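432aa long hypothetical deoxyribodipyrimidine photolyase (Sulfolobus tokodaii, PDB 2E0I) probably repairs ultraviolet-damaged DNA as a light-driven deoxyribodipyrimidine photolyase, carrying two bound flavin-adenine dinucleotide molecules. Local coordinates at residues Asn213-Pro218 against Thr304-Gly309. Sequence-based numbering, arbitrary orientation.
Sequences NYRLSP and TGYING. With FAD (flavin-adenine dinucleotide), chain E.
Tyr-306 and Arg-215 meet beside the diphosphate of FAD, in the flavin pocket of the helical domain of the photolyase fold; residues 213-218 lead into helix 217-221, while 304-309 link helices 292-304 and 309-322. The apolar touch is a CH-pi contact: CG of Arg-215 sits over one ring face of Tyr-306, 4.0 Å from the centroid and displaced toward CZ, 25° off the ring normal. CB of Asn-308 packs against the amide of Asn-213, OD1 lying 3.6 Å from that carbon. The hydrogen bonds from the two segments to FAD go to its phosphates. Backbone N of Tyr-214 donates to FAD O1A (2.7 Å), whereas the N atoms of Leu-216 and Ser-217 both reach O1P. FAD O2P is gripped from both segments, by Arg-215 N at 2.7 Å and by Tyr-306 OH at 2.9 Å. CG of Tyr-306 lies anti to its backbone N (chi1 171°); its OH also lies 3.5 Å from Asn-213 CB. A phenylalanine in its place would probably leave O2P without its hydroxyl donor. Ser-217 OG is hydrogen-bonded to Asp-340 OD2, and Asn-308 OD1 caps Val-311 N of helix 309-322. Asn-213 ND2 donates to Arg-205 O and, weakly, to FAD O2A at 3.5 Å.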
# COMPACT_ATOMS: atom_id res chain seq x y z
N ASN A 213 1.46 9.88 13.20
CA ASN A 213 0.83 9.16 12.10
C ASN A 213 0.19 7.92 12.70
O ASN A 213 0.73 7.32 13.62
CB ASN A 213 1.86 8.78 11.05
CG ASN A 213 2.58 9.98 10.49
OD1 ASN A 213 3.57 10.44 11.04
ND2 ASN A 213 2.06 10.51 9.38
N TYR A 214 -0.98 7.53 12.19
CA TYR A 214 -1.67 6.37 12.73
C TYR A 214 -1.05 5.05 12.35
O TYR A 214 -1.35 4.03 12.97
CB TYR A 214 -3.13 6.35 12.31
CG TYR A 214 -3.96 7.48 12.85
CD1 TYR A 214 -4.01 8.71 12.19
CD2 TYR A 214 -4.72 7.31 14.00
CE1 TYR A 214 -4.81 9.75 12.68
CE2 TYR A 214 -5.52 8.35 14.49
CZ TYR A 214 -5.56 9.56 13.83
OH TYR A 214 -6.32 10.59 14.34
N ARG A 215 -0.20 5.05 11.33
CA ARG A 215 0.43 3.82 10.86
C ARG A 215 -0.64 2.77 10.56
O ARG A 215 -0.48 1.60 10.89
CB ARG A 215 1.39 3.29 11.92
CG ARG A 215 2.78 3.86 11.82
CD ARG A 215 3.67 3.27 12.88
NE ARG A 215 3.43 3.93 14.16
CZ ARG A 215 3.30 3.30 15.32
NH1 ARG A 215 3.37 1.97 15.37
NH2 ARG A 215 3.10 4.00 16.43
N LEU A 216 -1.73 3.21 9.93
CA LEU A 216 -2.82 2.31 9.59
C LEU A 216 -2.81 1.72 8.18
O LEU A 216 -3.50 0.73 7.93
CB LEU A 216 -4.16 3.03 9.77
CG LEU A 216 -4.83 3.10 11.14
CD1 LEU A 216 -6.04 3.99 11.03
CD2 LEU A 216 -5.25 1.71 11.61
N SER A 217 -2.03 2.30 7.28
CA SER A 217 -1.99 1.83 5.89
C SER A 217 -1.92 0.31 5.70
O SER A 217 -2.72 -0.27 4.96
CB SER A 217 -0.83 2.49 5.15
OG SER A 217 0.34 2.39 5.92
N PRO A 218 -0.98 -0.37 6.37
CA PRO A 218 -0.95 -1.81 6.16
C PRO A 218 -2.25 -2.51 6.59
O PRO A 218 -2.70 -3.48 5.97
CB PRO A 218 0.28 -2.25 6.96
CG PRO A 218 0.32 -1.25 8.06
CD PRO A 218 0.00 0.05 7.39
N THR A 304 12.57 -1.03 8.31
CA THR A 304 11.25 -1.07 8.91
C THR A 304 10.11 -1.36 7.93
O THR A 304 9.07 -1.92 8.32
CB THR A 304 11.00 0.25 9.63
OG1 THR A 304 9.86 0.10 10.47
CG2 THR A 304 10.71 1.35 8.64
N GLY A 305 10.29 -0.99 6.66
CA GLY A 305 9.26 -1.20 5.66
C GLY A 305 8.18 -0.13 5.74
O GLY A 305 7.09 -0.28 5.18
N TYR A 306 8.49 0.96 6.44
CA TYR A 306 7.55 2.05 6.62
C TYR A 306 8.26 3.41 6.76
O TYR A 306 9.39 3.48 7.21
CB TYR A 306 6.70 1.79 7.87
CG TYR A 306 5.83 2.96 8.27
CD1 TYR A 306 4.52 3.09 7.79
CD2 TYR A 306 6.35 4.00 9.05
CE1 TYR A 306 3.75 4.23 8.07
CE2 TYR A 306 5.60 5.14 9.33
CZ TYR A 306 4.31 5.25 8.83
OH TYR A 306 3.60 6.41 9.08
N ILE A 307 7.57 4.47 6.35
CA ILE A 307 8.03 5.86 6.48
C ILE A 307 6.79 6.71 6.28
O ILE A 307 5.93 6.36 5.47
CB ILE A 307 9.09 6.27 5.42
CG1 ILE A 307 8.71 5.77 4.04
CG2 ILE A 307 10.45 5.77 5.84
CD1 ILE A 307 9.66 6.22 2.94
N ASN A 308 6.66 7.80 7.02
CA ASN A 308 5.47 8.63 6.88
C ASN A 308 5.39 9.33 5.51
O ASN A 308 6.37 9.40 4.78
CB ASN A 308 5.37 9.65 8.03
CG ASN A 308 6.22 10.90 7.81
OD1 ASN A 308 7.08 10.98 6.91
ND2 ASN A 308 5.99 11.90 8.64
N GLY A 309 4.20 9.83 5.19
CA GLY A 309 3.99 10.47 3.90
C GLY A 309 4.91 11.61 3.55
O GLY A 309 5.20 11.84 2.38
PA FAD E . -1.04 8.83 8.28
O1A FAD E . -1.16 8.51 9.72
O2A FAD E . -0.98 10.20 7.72
O5B FAD E . -2.58 8.50 7.93
C5B FAD E . -3.24 9.09 6.81
C4B FAD E . -4.06 8.03 6.07
O4B FAD E . -4.73 8.59 4.93
C3B FAD E . -3.13 6.94 5.55
O3B FAD E . -3.11 5.86 6.49
C2B FAD E . -3.90 6.48 4.31
O2B FAD E . -5.03 5.70 4.70
C1B FAD E . -4.36 7.83 3.77
N9A FAD E . -3.28 8.54 3.05
C8A FAD E . -2.47 9.48 3.54
N7A FAD E . -1.69 9.95 2.56
C5A FAD E . -1.99 9.29 1.45
C6A FAD E . -1.53 9.33 0.13
N6A FAD E . -0.58 10.18 -0.23
N1A FAD E . -2.07 8.49 -0.77
C2A FAD E . -3.03 7.64 -0.44
N3A FAD E . -3.49 7.59 0.80
C4A FAD E . -3.00 8.39 1.75
N1 FAD E . 0.28 4.27 0.90
C2 FAD E . -0.04 2.91 0.88
O2 FAD E . -0.91 2.46 1.63
N3 FAD E . 0.66 2.04 0.04
C4 FAD E . 1.69 2.55 -0.77
O4 FAD E . 2.27 1.79 -1.55
C4X FAD E . 2.01 3.90 -0.73
N5 FAD E . 3.10 4.37 -1.47
C5X FAD E . 3.43 5.73 -1.46
C6 FAD E . 4.50 6.18 -2.23
C7 FAD E . 4.81 7.53 -2.25
C7M FAD E . 5.98 8.00 -3.13
C8 FAD E . 4.06 8.43 -1.51
C8M FAD E . 4.36 9.93 -1.54
C9 FAD E . 2.99 7.98 -0.75
C9A FAD E . 2.66 6.62 -0.72
N10 FAD E . 1.56 6.15 0.03
C10 FAD E . 1.31 4.77 0.10
C1' FAD E . 0.70 7.10 0.78
C2' FAD E . 1.07 7.42 2.23
O2' FAD E . 2.43 7.85 2.31
C3' FAD E . 0.83 6.24 3.17
O3' FAD E . -0.52 5.79 3.03
C4' FAD E . 1.07 6.64 4.63
O4' FAD E . 2.39 7.14 4.80
C5' FAD E . 0.86 5.44 5.56
O5' FAD E . 1.17 5.78 6.92
P FAD E . 0.03 6.24 7.96
O1P FAD E . -1.06 5.25 7.90
O2P FAD E . 0.70 6.47 9.26
O3P FAD E . -0.49 7.64 7.35